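Local coordinates for nucleoprotein (Human coronavirus NL63, PDB 5N4K), which probably packages the viral RNA genome into a helical ribonucleocapsid, represented here by its N-terminal RNA-binding domain, at residues A[32-37]-A[85-90]; A[51-56]-A[135-140]; A[59-64]-A[121-126]; A[63-68]-A[108-113]. All blocks are in the same frame, centred on the assembly; numbering follows the deposited sequence.

Contact 1 (A[32-37]-A[85-90]). With SO4 (sulfate ion), chain F.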
loop_
_atom_site.group_PDB
_atom_site.type_symbol
_atom_site.label_atom_id
_atom_site.label_comp_id
_atom_site.label_asym_id
_atom_site.label_seq_id
_atom_site.Cartn_x
_atom_site.Cartn_y
_atom_site.Cartn_z
ATOM N N TYR A 32 -3.096 -1.980 14.953
ATOM C CA TYR A 32 -4.199 -1.173 15.396
ATOM C C TYR A 32 -5.335 -1.117 14.389
ATOM O O TYR A 32 -5.109 -1.224 13.200
ATOM C CB TYR A 32 -3.752 0.279 15.711
ATOM C CG TYR A 32 -2.686 0.312 16.731
ATOM C CD1 TYR A 32 -2.982 0.167 18.107
ATOM C CD2 TYR A 32 -1.308 0.420 16.389
ATOM C CE1 TYR A 32 -1.995 0.076 19.075
ATOM C CE2 TYR A 32 -0.310 0.321 17.317
ATOM C CZ TYR A 32 -0.651 0.145 18.645
ATOM O OH TYR A 32 0.255 0.141 19.639
ATOM N N MET A 33 -6.563 -0.920 14.877
ATOM C CA MET A 33 -7.639 -0.511 14.029
ATOM C C MET A 33 -7.299 0.762 13.277
ATOM O O MET A 33 -6.561 1.609 13.799
ATOM C CB MET A 33 -8.943 -0.303 14.869
ATOM C CG MET A 33 -9.555 -1.652 15.340
ATOM S SD MET A 33 -10.083 -2.751 14.044
ATOM C CE MET A 33 -11.563 -1.906 13.441
ATOM N N PRO A 34 -7.864 0.956 12.093
ATOM C CA PRO A 34 -7.657 2.218 11.357
ATOM C C PRO A 34 -8.417 3.368 11.957
ATOM O O PRO A 34 -9.367 3.202 12.759
ATOM C CB PRO A 34 -8.154 1.906 9.966
ATOM C CG PRO A 34 -9.195 0.835 10.170
ATOM C CD PRO A 34 -8.747 0.062 11.346
ATOM N N LEU A 35 -8.060 4.580 11.514
ATOM C CA LEU A 35 -8.874 5.755 11.691
ATOM C C LEU A 35 -9.544 6.030 10.346
ATOM O O LEU A 35 -9.035 5.692 9.243
ATOM C CB LEU A 35 -8.078 6.979 12.097
ATOM C CG LEU A 35 -7.202 6.741 13.298
ATOM C CD1 LEU A 35 -6.363 8.035 13.550
ATOM C CD2 LEU A 35 -7.990 6.323 14.485
ATOM N N LEU A 36 -10.681 6.757 10.426
ATOM C CA LEU A 36 -11.380 7.240 9.282
ATOM C C LEU A 36 -11.120 8.765 9.156
ATOM O O LEU A 36 -11.189 9.469 10.152
ATOM C CB LEU A 36 -12.895 6.930 9.555
ATOM C CG LEU A 36 -13.717 7.008 8.339
ATOM C CD1 LEU A 36 -13.447 5.839 7.367
ATOM C CD2 LEU A 36 -15.187 7.003 8.821
ATOM N N VAL A 37 -10.889 9.236 7.940
ATOM C CA VAL A 37 -10.661 10.660 7.691
ATOM C C VAL A 37 -11.883 11.224 7.013
ATOM O O VAL A 37 -12.084 10.997 5.819
ATOM C CB VAL A 37 -9.439 10.901 6.831
ATOM C CG1 VAL A 37 -9.117 12.372 6.824
ATOM C CG2 VAL A 37 -8.217 10.223 7.400
ATOM N N LYS A 85 -9.398 5.515 4.860
ATOM C CA LYS A 85 -8.914 5.007 6.103
ATOM C C LYS A 85 -7.385 5.188 6.161
ATOM O O LYS A 85 -6.720 5.316 5.154
ATOM C CB LYS A 85 -9.264 3.544 6.317
ATOM C CG LYS A 85 -10.737 3.340 6.712
ATOM C CD LYS A 85 -11.074 1.857 6.761
ATOM C CE LYS A 85 -12.554 1.766 7.041
ATOM N NZ LYS A 85 -13.037 0.351 6.947
ATOM N N VAL A 86 -6.883 5.286 7.383
ATOM C CA VAL A 86 -5.439 5.287 7.619
ATOM C C VAL A 86 -5.083 4.212 8.622
ATOM O O VAL A 86 -5.771 4.035 9.642
ATOM C CB VAL A 86 -4.924 6.685 8.069
ATOM C CG1 VAL A 86 -4.973 7.680 6.931
ATOM C CG2 VAL A 86 -5.676 7.232 9.293
ATOM N N HIS A 87 -3.980 3.511 8.373
ATOM C CA HIS A 87 -3.502 2.464 9.292
ATOM C C HIS A 87 -2.092 2.798 9.765
ATOM O O HIS A 87 -1.245 3.217 8.947
ATOM C CB HIS A 87 -3.464 1.108 8.562
ATOM C CG HIS A 87 -4.764 0.639 8.006
ATOM N ND1 HIS A 87 -5.502 -0.306 8.643
ATOM C CD2 HIS A 87 -5.383 0.966 6.890
ATOM C CE1 HIS A 87 -6.611 -0.503 7.964
ATOM N NE2 HIS A 87 -6.568 0.233 6.882
ATOM N N PHE A 88 -1.831 2.576 11.058
ATOM C CA PHE A 88 -0.553 2.982 11.626
ATOM C C PHE A 88 0.418 1.825 11.623
ATOM O O PHE A 88 0.076 0.666 11.985
ATOM C CB PHE A 88 -0.751 3.394 13.102
ATOM C CG PHE A 88 0.573 3.666 13.771
ATOM C CD1 PHE A 88 1.181 4.895 13.583
ATOM C CD2 PHE A 88 1.207 2.712 14.517
ATOM C CE1 PHE A 88 2.433 5.158 14.118
ATOM C CE2 PHE A 88 2.472 2.947 15.059
ATOM C CZ PHE A 88 3.066 4.159 14.835
ATOM N N TYR A 89 1.667 2.129 11.324
ATOM C CA TYR A 89 2.766 1.191 11.394
ATOM C C TYR A 89 3.971 1.893 11.996
ATOM O O TYR A 89 4.297 3.012 11.683
ATOM C CB TYR A 89 3.132 0.706 9.988
ATOM C CG TYR A 89 2.011 0.010 9.278
ATOM C CD1 TYR A 89 1.126 0.722 8.489
ATOM C CD2 TYR A 89 1.883 -1.376 9.394
ATOM C CE1 TYR A 89 0.059 0.056 7.831
ATOM C CE2 TYR A 89 0.826 -1.980 8.755
ATOM C CZ TYR A 89 -0.006 -1.260 8.049
ATOM O OH TYR A 89 -1.094 -1.918 7.337
ATOM N N TYR A 90 4.681 1.176 12.871
ATOM C CA TYR A 90 5.935 1.674 13.436
ATOM C C TYR A 90 6.984 1.818 12.355
ATOM O O TYR A 90 7.027 1.050 11.399
ATOM C CB TYR A 90 6.387 0.709 14.571
ATOM C CG TYR A 90 5.424 0.731 15.776
ATOM C CD1 TYR A 90 5.563 1.716 16.757
ATOM C CD2 TYR A 90 4.472 -0.229 15.964
ATOM C CE1 TYR A 90 4.687 1.798 17.829
ATOM C CE2 TYR A 90 3.595 -0.201 16.995
ATOM C CZ TYR A 90 3.709 0.822 17.913
ATOM O OH TYR A 90 2.808 0.879 18.974
HETATM S S SO4 F . -13.123 -1.123 3.696
HETATM O O1 SO4 F . -13.880 -0.298 2.733
HETATM O O2 SO4 F . -12.245 -0.321 4.564
HETATM O O3 SO4 F . -12.187 -1.866 2.852
HETATM O O4 SO4 F . -13.967 -1.946 4.610
HETATM O O HOH W 1 -4.080 1.422 12.424
#
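Tyr32 and Tyr90 meet through their hydroxyls, with OH of Tyr32 2.7 Å from OH of Tyr90 and the two side chains crossing at about a right angle. Either oxygen could donate in this hydrogen bond. With CG anti to the carbonyl carbon in both (chi1 -58° in Tyr32, -66° in Tyr90), the rings set out beside their own backbone N and cross where the hydroxyls meet. Phe88 lies beside Tyr32, its CD2 3.9 Å from Tyr32 CD2.

Further along, Pro34 sets its CB over one face of the His87 imidazole. This CB sits 3.7 Å from the ring centroid and 20° off the normal, a CH-pi contact displaced to the CE1 and ND1 rim, while NE2 of His87 is hydrogen-bonded to Gln69 OE1. Lys85 is extended beyond CG; its CG packs 3.7 Å from Leu36 CD1, and its NZ reaches O2 of a sulfate at 2.6 Å. That ion, probably from the crystallisation liquor, is also bound by Arg71 NE and Gln69 NE2. On the sheet face opposite Leu36 and Lys85, Leu35 CB rests 3.7 Å from Val86 CG2.

The backbones of Leu35 and Val86 form a hydrogen-bonded antiparallel pair, Leu35 N to Val86 O at 3.0 Å and Val86 N to Leu35 O at 2.9 Å. Beyond it, a water bridges Met33 O and Phe88 N. This pairs strand 35-37 with 80-90; its other neighbour in the antiparallel sheet of the coronavirus nucleocapsid N-terminal domain is 145-147.

Contact 2 (A[51-56]-A[135-140])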
loop_
_atom_site.group_PDB
_atom_site.type_symbol
_atom_site.label_atom_id
_atom_site.label_comp_id
_atom_site.label_asym_id
_atom_site.label_seq_id
_atom_site.Cartn_x
_atom_site.Cartn_y
_atom_site.Cartn_z
ATOM N N LEU A 51 0.785 11.934 16.470
ATOM C CA LEU A 51 -0.365 10.998 16.644
ATOM C C LEU A 51 0.171 9.592 16.527
ATOM O O LEU A 51 -0.026 8.894 15.498
ATOM C CB LEU A 51 -1.416 11.319 15.662
ATOM C CG LEU A 51 -2.760 10.536 15.969
ATOM C CD1 LEU A 51 -3.466 11.174 17.166
ATOM C CD2 LEU A 51 -3.691 10.506 14.808
ATOM N N VAL A 52 0.782 9.092 17.603
ATOM C CA VAL A 52 1.317 7.755 17.729
ATOM C C VAL A 52 0.461 6.948 18.727
ATOM O O VAL A 52 0.397 7.370 19.900
ATOM C CB VAL A 52 2.815 7.713 18.180
ATOM C CG1 VAL A 52 3.323 6.339 18.175
ATOM C CG2 VAL A 52 3.693 8.638 17.320
ATOM N N PRO A 53 -0.107 5.800 18.320
ATOM C CA PRO A 53 -0.849 4.984 19.313
ATOM C C PRO A 53 0.008 4.625 20.443
ATOM O O PRO A 53 1.186 4.390 20.358
ATOM C CB PRO A 53 -1.229 3.736 18.537
ATOM C CG PRO A 53 -1.242 4.148 17.143
ATOM C CD PRO A 53 -0.169 5.231 16.969
ATOM N N ILE A 54 -0.610 4.532 21.625
ATOM C CA ILE A 54 0.084 4.165 22.859
ATOM C C ILE A 54 0.079 2.639 23.140
ATOM O O ILE A 54 -0.875 2.007 22.789
ATOM C CB ILE A 54 -0.627 4.894 24.071
ATOM C CG1 ILE A 54 -0.491 6.425 23.951
ATOM C CG2 ILE A 54 -0.123 4.409 25.420
ATOM C CD1 ILE A 54 -1.504 7.181 24.788
ATOM N N GLY A 55 1.154 2.125 23.706
ATOM C CA GLY A 55 1.190 0.809 24.419
ATOM C C GLY A 55 2.139 -0.265 23.919
ATOM O O GLY A 55 2.097 -1.376 24.403
ATOM N N LYS A 56 3.034 0.047 22.941
ATOM C CA LYS A 56 4.067 -0.882 22.520
ATOM C C LYS A 56 5.371 -0.111 22.390
ATOM O O LYS A 56 5.348 1.029 21.994
ATOM C CB LYS A 56 3.749 -1.546 21.192
ATOM C CG LYS A 56 2.413 -2.260 21.070
ATOM C CD LYS A 56 2.186 -2.944 19.714
ATOM C CE LYS A 56 3.311 -3.791 19.228
ATOM N NZ LYS A 56 3.333 -5.113 19.868
ATOM N N PRO A 135 -6.685 2.015 18.792
ATOM C CA PRO A 135 -5.585 2.920 19.175
ATOM C C PRO A 135 -5.993 3.997 20.143
ATOM O O PRO A 135 -7.020 4.635 19.912
ATOM C CB PRO A 135 -5.192 3.478 17.834
ATOM C CG PRO A 135 -6.382 3.527 17.013
ATOM C CD PRO A 135 -7.169 2.280 17.442
ATOM N N LYS A 136 -5.215 4.199 21.172
ATOM C CA LYS A 136 -5.467 5.287 22.143
ATOM C C LYS A 136 -4.287 6.265 22.034
ATOM O O LYS A 136 -3.145 5.821 21.784
ATOM C CB LYS A 136 -5.486 4.695 23.556
ATOM C CG LYS A 136 -6.644 3.726 23.762
ATOM C CD LYS A 136 -7.889 4.455 24.126
ATOM C CE LYS A 136 -7.789 4.722 25.651
ATOM N NZ LYS A 136 -8.199 6.007 26.292
ATOM N N PHE A 137 -4.578 7.520 22.349
ATOM C CA PHE A 137 -3.664 8.642 22.147
ATOM C C PHE A 137 -3.512 9.504 23.391
ATOM O O PHE A 137 -4.452 9.616 24.234
ATOM C CB PHE A 137 -4.060 9.472 20.974
ATOM C CG PHE A 137 -4.226 8.669 19.681
ATOM C CD1 PHE A 137 -3.138 8.204 18.988
ATOM C CD2 PHE A 137 -5.489 8.347 19.236
ATOM C CE1 PHE A 137 -3.290 7.462 17.810
ATOM C CE2 PHE A 137 -5.645 7.572 18.072
ATOM C CZ PHE A 137 -4.532 7.146 17.389
ATOM N N SER A 138 -2.433 10.209 23.425
ATOM C CA SER A 138 -2.099 11.253 24.453
ATOM C C SER A 138 -2.654 12.632 24.154
ATOM O O SER A 138 -2.514 13.593 24.956
ATOM C CB SER A 138 -0.516 11.392 24.486
ATOM O OG SER A 138 0.046 10.193 24.725
ATOM N N ILE A 139 -3.212 12.816 23.000
ATOM C CA ILE A 139 -3.776 14.018 22.492
ATOM C C ILE A 139 -5.209 13.751 22.027
ATOM O O ILE A 139 -5.539 12.617 21.725
ATOM C CB ILE A 139 -2.970 14.673 21.348
ATOM C CG1 ILE A 139 -2.762 13.697 20.205
ATOM C CG2 ILE A 139 -1.583 15.066 21.790
ATOM C CD1 ILE A 139 -2.269 14.387 18.914
ATOM N N ALA A 140 -6.023 14.777 21.938
ATOM C CA ALA A 140 -7.359 14.714 21.360
ATOM C C ALA A 140 -7.228 14.392 19.880
ATOM O O ALA A 140 -6.320 14.864 19.242
ATOM C CB ALA A 140 -8.116 16.020 21.542
HETATM O O HOH W 2 -3.108 2.207 21.529
#
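Leu51 lays its CD1 over one face of the Phe137 ring, 3.7 Å from the centroid and 19° off the normal, which qualifies as a CH-pi contact. The methyl is displaced from the ring centre, with CD1 and CG of Phe137 as its nearest atoms, and Leu51 CG follows at 3.6 Å from Phe137 CE1. Leu51 reaches this position with CG anti to its own backbone N (chi1 -170°). The same methyl also touches Ile139 CD1 at 3.8 Å, so it lies against two side chains of 135-140 at once.

At the edge of the Phe137 ring, near its plane, is the carbonyl oxygen of Val52. Pro53 runs side by side with Phe137, pointing the same way, and its CD lies 3.9 Å from Phe137 CE1. Against Pro135 the Pro53 ring is turned obliquely, the two CB atoms being 4.0 Å apart.

Ile54 joins the segments in two ways. Its N donates to Lys136 O at 2.8 Å, nearly along the C=O axis, and a water accepts from Lys136 N while donating to Ile54 O. Its CD1 meanwhile folds over the Phe137-Ser138 link, 3.4 Å from Phe137 C. The hydroxyl of Ser138 has its polar partner in Lys113 NZ.

Outside the two segments, Leu51 and Pro135 both touch Leu35, and Pro53 touches Phe88. Two loops without regular helix or strand are thus packed on one another and against the antiparallel sheet, in keeping with the loop-rich build of the coronavirus nucleocapsid N-terminal domain.

Contact 3 (A[59-64]-A[121-126]). With SO4 (sulfate ion), chain E.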
loop_
_atom_site.group_PDB
_atom_site.type_symbol
_atom_site.label_atom_id
_atom_site.label_comp_id
_atom_site.label_asym_id
_atom_site.label_seq_id
_atom_site.Cartn_x
_atom_site.Cartn_y
_atom_site.Cartn_z
ATOM N N LYS A 59 10.573 4.172 24.658
ATOM C CA LYS A 59 10.369 5.555 24.356
ATOM C C LYS A 59 10.972 5.909 22.976
ATOM O O LYS A 59 10.353 6.678 22.175
ATOM C CB LYS A 59 11.007 6.464 25.473
ATOM C CG LYS A 59 10.463 7.823 25.433
ATOM C CD LYS A 59 10.708 8.799 26.591
ATOM C CE LYS A 59 9.600 9.843 26.404
ATOM N NZ LYS A 59 9.946 11.132 27.043
ATOM N N ASP A 60 12.062 5.281 22.609
ATOM C CA ASP A 60 12.652 5.650 21.371
ATOM C C ASP A 60 11.914 5.090 20.152
ATOM O O ASP A 60 12.150 5.514 19.018
ATOM C CB ASP A 60 14.178 5.478 21.351
ATOM C CG ASP A 60 14.647 4.106 21.573
ATOM O OD1 ASP A 60 13.944 3.180 21.195
ATOM O OD2 ASP A 60 15.784 3.912 22.129
ATOM N N GLU A 61 10.950 4.207 20.362
ATOM C CA GLU A 61 10.202 3.538 19.298
ATOM C C GLU A 61 8.854 4.169 19.029
ATOM O O GLU A 61 8.088 3.615 18.229
ATOM C CB GLU A 61 10.061 2.054 19.583
ATOM C CG GLU A 61 11.364 1.315 19.555
ATOM C CD GLU A 61 11.258 -0.170 19.949
ATOM O OE1 GLU A 61 10.623 -0.412 21.026
ATOM O OE2 GLU A 61 11.831 -1.043 19.196
ATOM N N GLN A 62 8.507 5.299 19.620
ATOM C CA GLN A 62 7.171 5.898 19.456
ATOM C C GLN A 62 7.191 6.805 18.218
ATOM O O GLN A 62 7.154 8.014 18.242
ATOM C CB GLN A 62 6.713 6.677 20.662
ATOM C CG GLN A 62 6.726 5.897 22.004
ATOM C CD GLN A 62 6.027 4.567 21.883
ATOM O OE1 GLN A 62 4.828 4.574 21.605
ATOM N NE2 GLN A 62 6.702 3.525 22.044
ATOM N N ILE A 63 7.262 6.128 17.054
ATOM C CA ILE A 63 7.521 6.791 15.777
ATOM C C ILE A 63 7.037 5.837 14.644
ATOM O O ILE A 63 7.229 4.623 14.741
ATOM C CB ILE A 63 9.036 7.124 15.662
ATOM C CG1 ILE A 63 9.321 7.823 14.338
ATOM C CG2 ILE A 63 9.910 5.905 15.892
ATOM C CD1 ILE A 63 10.674 8.554 14.406
ATOM N N GLY A 64 6.494 6.423 13.581
ATOM C CA GLY A 64 6.091 5.606 12.461
ATOM C C GLY A 64 5.301 6.421 11.505
ATOM O O GLY A 64 5.522 7.609 11.294
ATOM N N THR A 121 12.338 0.469 14.257
ATOM C CA THR A 121 11.956 -0.137 15.530
ATOM C C THR A 121 12.049 -1.677 15.479
ATOM O O THR A 121 12.250 -2.266 14.445
ATOM C CB THR A 121 10.505 0.243 15.936
ATOM O OG1 THR A 121 9.562 -0.502 15.102
ATOM C CG2 THR A 121 10.222 1.698 15.805
ATOM N N SER A 122 11.902 -2.254 16.674
ATOM C CA SER A 122 12.064 -3.719 16.868
ATOM C C SER A 122 10.747 -4.459 16.840
ATOM O O SER A 122 10.692 -5.652 17.128
ATOM C CB SER A 122 12.781 -3.968 18.222
ATOM O OG SER A 122 11.933 -3.651 19.296
ATOM N N LEU A 123 9.648 -3.762 16.539
ATOM C CA LEU A 123 8.295 -4.207 16.829
ATOM C C LEU A 123 7.676 -5.111 15.817
ATOM O O LEU A 123 6.665 -5.747 16.169
ATOM C CB LEU A 123 7.401 -2.999 17.130
ATOM C CG LEU A 123 7.900 -2.220 18.353
ATOM C CD1 LEU A 123 7.103 -0.991 18.573
ATOM C CD2 LEU A 123 7.743 -3.061 19.620
ATOM N N GLY A 124 8.202 -5.182 14.605
ATOM C CA GLY A 124 7.607 -6.007 13.599
ATOM C C GLY A 124 6.203 -5.607 13.265
ATOM O O GLY A 124 5.752 -4.514 13.406
ATOM N N ASN A 125 5.458 -6.650 12.826
ATOM C CA ASN A 125 4.108 -6.542 12.417
ATOM C C ASN A 125 3.155 -7.465 13.185
ATOM O O ASN A 125 3.639 -8.475 13.771
ATOM C CB ASN A 125 3.970 -6.911 10.903
ATOM C CG ASN A 125 4.910 -6.088 10.047
ATOM O OD1 ASN A 125 4.730 -4.878 9.962
ATOM N ND2 ASN A 125 5.944 -6.682 9.568
ATOM N N ARG A 126 1.867 -7.106 13.130
ATOM C CA ARG A 126 0.866 -7.934 13.803
ATOM C C ARG A 126 0.762 -9.273 13.080
ATOM O O ARG A 126 0.782 -9.335 11.871
ATOM C CB ARG A 126 -0.448 -7.224 13.771
ATOM C CG ARG A 126 -1.466 -7.835 14.759
ATOM C CD ARG A 126 -2.804 -7.371 14.407
ATOM N NE ARG A 126 -3.335 -8.154 13.321
ATOM C CZ ARG A 126 -4.224 -7.783 12.430
ATOM N NH1 ARG A 126 -4.787 -8.670 11.636
ATOM N NH2 ARG A 126 -4.582 -6.531 12.280
HETATM S S SO4 E . -6.956 -6.911 9.234
HETATM O O1 SO4 E . -7.307 -6.113 8.040
HETATM O O2 SO4 E . -6.704 -6.082 10.441
HETATM O O3 SO4 E . -8.113 -7.811 9.465
HETATM O O4 SO4 E . -5.863 -7.856 8.903
HETATM O O HOH W 3 10.929 -2.790 22.296
#
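Glu61 places a single carboxylate oxygen, OE2, between two donors of one residue, Ser122. The hydroxyl OG of Ser122 donates to the syn lone pair of Glu61 OE2 at 2.6 Å, and the backbone N of Ser122 donates to the same OE2 at 2.8 Å from the anti side, 30° out of the carboxylate plane. With chi1 70°, Ser122 OG stands between its own N and carbonyl carbon, within reach of the oxygen that its N-H also meets. A water 2.7 Å from Glu61 OE1 also donates to Ser122 OG, closing a small polar ring, and Asn58 N is a further donor to OE1. The donors from Ser122 are neutral, and would be expected to stabilise the carboxylate charge.

Thr121 crosses the Glu61 stem obliquely, its CG2 3.8 Å from Glu61 CB, and the same methyl lies 4.2 Å from Ile63 CG2. The hydroxyl of Thr121 is engaged elsewhere, with Leu91 O.

Farther along 121-126, well away from 59-64, Arg126 holds a sulfate at the edge of its guanidinium, the sulfur near the plane: NH2 to sulfate O2 at 2.8 Å and NH1 to sulfate O4 at 3.0 Å. The ion probably came from the crystallisation liquor. At the main contact, the 3-10 turn 59-61 and the inverse gamma turn centred on Gln62, which lead into strand 63-73, are anchored to the loop that follows strand 108-112 in this RNA-binding domain.

Contact 4 (A[63-68]-A[108-113])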
loop_
_atom_site.group_PDB
_atom_site.type_symbol
_atom_site.label_atom_id
_atom_site.label_comp_id
_atom_site.label_asym_id
_atom_site.label_seq_id
_atom_site.Cartn_x
_atom_site.Cartn_y
_atom_site.Cartn_z
ATOM N N ILE A 63 7.262 6.128 17.054
ATOM C CA ILE A 63 7.521 6.791 15.777
ATOM C C ILE A 63 7.037 5.837 14.644
ATOM O O ILE A 63 7.229 4.623 14.741
ATOM C CB ILE A 63 9.036 7.124 15.662
ATOM C CG1 ILE A 63 9.321 7.823 14.338
ATOM C CG2 ILE A 63 9.910 5.905 15.892
ATOM C CD1 ILE A 63 10.674 8.554 14.406
ATOM N N GLY A 64 6.494 6.423 13.581
ATOM C CA GLY A 64 6.091 5.606 12.461
ATOM C C GLY A 64 5.301 6.421 11.505
ATOM O O GLY A 64 5.522 7.609 11.294
ATOM N N TYR A 65 4.349 5.729 10.844
ATOM C CA TYR A 65 3.539 6.388 9.816
ATOM C C TYR A 65 2.112 5.851 9.767
ATOM O O TYR A 65 1.869 4.707 10.169
ATOM C CB TYR A 65 4.189 6.267 8.354
ATOM C CG TYR A 65 4.403 4.812 7.934
ATOM C CD1 TYR A 65 5.505 4.076 8.327
ATOM C CD2 TYR A 65 3.446 4.148 7.157
ATOM C CE1 TYR A 65 5.702 2.739 7.929
ATOM C CE2 TYR A 65 3.627 2.854 6.767
ATOM C CZ TYR A 65 4.720 2.149 7.161
ATOM O OH TYR A 65 4.822 0.814 6.831
ATOM N N TRP A 66 1.245 6.709 9.249
ATOM C CA TRP A 66 -0.132 6.341 8.851
ATOM C C TRP A 66 -0.165 6.193 7.348
ATOM O O TRP A 66 0.246 7.063 6.647
ATOM C CB TRP A 66 -1.112 7.359 9.346
ATOM C CG TRP A 66 -1.269 7.440 10.813
ATOM C CD1 TRP A 66 -0.539 8.217 11.677
ATOM C CD2 TRP A 66 -2.180 6.702 11.647
ATOM N NE1 TRP A 66 -0.940 8.041 12.937
ATOM C CE2 TRP A 66 -1.939 7.100 12.972
ATOM C CE3 TRP A 66 -3.120 5.727 11.395
ATOM C CZ2 TRP A 66 -2.671 6.567 14.040
ATOM C CZ3 TRP A 66 -3.851 5.169 12.459
ATOM C CH2 TRP A 66 -3.609 5.582 13.739
ATOM N N ASN A 67 -0.657 5.058 6.888
ATOM C CA ASN A 67 -0.724 4.734 5.447
ATOM C C ASN A 67 -2.201 4.914 4.981
ATOM O O ASN A 67 -3.092 4.279 5.549
ATOM C CB ASN A 67 -0.292 3.279 5.215
ATOM C CG ASN A 67 0.086 3.012 3.816
ATOM O OD1 ASN A 67 0.698 3.836 3.182
ATOM N ND2 ASN A 67 -0.275 1.832 3.355
ATOM N N VAL A 68 -2.388 5.744 4.021
ATOM C CA VAL A 68 -3.727 6.007 3.485
ATOM C C VAL A 68 -4.213 4.905 2.593
ATOM O O VAL A 68 -3.482 4.485 1.674
ATOM C CB VAL A 68 -3.723 7.364 2.792
ATOM C CG1 VAL A 68 -5.062 7.672 2.089
ATOM C CG2 VAL A 68 -3.324 8.525 3.655
ATOM N N VAL A 108 1.502 8.571 2.639
ATOM C CA VAL A 108 2.216 8.164 3.848
ATOM C C VAL A 108 2.380 9.409 4.710
ATOM O O VAL A 108 2.969 10.425 4.318
ATOM C CB VAL A 108 3.599 7.531 3.542
ATOM C CG1 VAL A 108 4.333 7.157 4.793
ATOM C CG2 VAL A 108 3.291 6.336 2.569
ATOM N N VAL A 109 1.863 9.344 5.937
ATOM C CA VAL A 109 1.835 10.492 6.816
ATOM C C VAL A 109 2.659 10.177 8.048
ATOM O O VAL A 109 2.374 9.217 8.802
ATOM C CB VAL A 109 0.412 10.872 7.231
ATOM C CG1 VAL A 109 0.453 12.113 8.175
ATOM C CG2 VAL A 109 -0.419 11.146 6.023
ATOM N N TRP A 110 3.735 10.931 8.373
ATOM C CA TRP A 110 4.680 10.590 9.399
ATOM C C TRP A 110 4.364 11.152 10.783
ATOM O O TRP A 110 3.926 12.338 10.879
ATOM C CB TRP A 110 6.044 11.081 8.910
ATOM C CG TRP A 110 6.467 10.374 7.621
ATOM C CD1 TRP A 110 6.325 10.834 6.344
ATOM C CD2 TRP A 110 7.080 9.109 7.557
ATOM N NE1 TRP A 110 6.865 9.901 5.482
ATOM C CE2 TRP A 110 7.325 8.839 6.170
ATOM C CE3 TRP A 110 7.406 8.151 8.485
ATOM C CZ2 TRP A 110 7.875 7.621 5.804
ATOM C CZ3 TRP A 110 8.017 6.964 8.112
ATOM C CH2 TRP A 110 8.244 6.747 6.734
ATOM N N VAL A 111 4.638 10.364 11.789
ATOM C CA VAL A 111 4.323 10.775 13.178
ATOM C C VAL A 111 5.421 10.337 14.069
ATOM O O VAL A 111 6.083 9.303 13.914
ATOM C CB VAL A 111 2.957 10.196 13.652
ATOM C CG1 VAL A 111 1.798 10.899 12.966
ATOM C CG2 VAL A 111 2.929 8.672 13.498
ATOM N N ALA A 112 5.669 11.150 15.146
ATOM C CA ALA A 112 6.641 10.794 16.177
ATOM C C ALA A 112 6.337 11.571 17.443
ATOM O O ALA A 112 5.931 12.721 17.358
ATOM C CB ALA A 112 8.073 11.169 15.748
ATOM N N LYS A 113 6.560 10.927 18.566
ATOM C CA LYS A 113 6.508 11.628 19.819
ATOM C C LYS A 113 7.887 12.072 20.287
ATOM O O LYS A 113 8.888 11.584 19.826
ATOM C CB LYS A 113 5.951 10.728 20.869
ATOM C CG LYS A 113 4.441 10.519 20.718
ATOM C CD LYS A 113 4.004 9.709 21.952
ATOM C CE LYS A 113 2.575 9.856 22.271
ATOM N NZ LYS A 113 2.167 8.855 23.284
#
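Ile63 to Asn67 pair with Ala112 to Val108 in an antiparallel ladder whose segment axes run 155° apart and come within 4.5 Å. Gly64 with Val111 and Trp66 with Val109 are the hydrogen-bonded pairs, each closed by two N-H...O bonds; Trp66 N to Val109 O measures 2.8 Å.

On the face bearing Tyr65, Trp110 and Val108, the side chains of Tyr65 and Trp110 lie side by side. Tyr65 CB stands over the six-membered ring of Trp110, 4.0 Å from its centroid, and the tyrosine turns its ring edge to that face in an offset edge-to-face pair, centroids 5.4 Å apart and planes at 60°. With CG between the backbone N and the carbonyl carbon (chi1 58°), the Tyr65 ring lies alongside Trp110. Val108 CG1 shares the same face of Trp110 and touches Tyr65 CB at 3.7 Å. The phenol OH is hydrogen-bonded to Thr93 O and His96 N. At the end of the ladder, Ile63 CG1 meets Ala112 CB at 3.8 Å.

On the opposite face, Val111 CG1 comes to the edge of the Trp66 indole, 3.8 Å from CD1, while NE1 of Trp66 bonds to Leu51 O. Phe88 meets the Trp66 ring edge-to-face, and Val109 touches Tyr44 of helix 43-46. Strand 63-73 has strand 80-90 as its other neighbour, whereas 108-112 is an outermost strand of the sheet within this chain.

From the N terminus, the first halves of the contacts arrive in the order 32-37, 51-56, 59-64 and 63-68, before any partner is met. Contact 1 closes first, at 85-90, and because its loop spans the starts of the other three it crosses each of them. Contact 4 then closes at 108-113, contact 3 at 121-126 and contact 2 at 135-140, so contact 2 encloses contacts 3 and 4, which share Ile63 and Gly64. Contacts 1 and 4 build the sheet on either side of the 63-73/80-90 pairing. Contacts 2 and 3 fasten loops to it, joined to each other by Lys56 O and Gln62 NE2, while Tyr90 touches both Lys56 and Thr121.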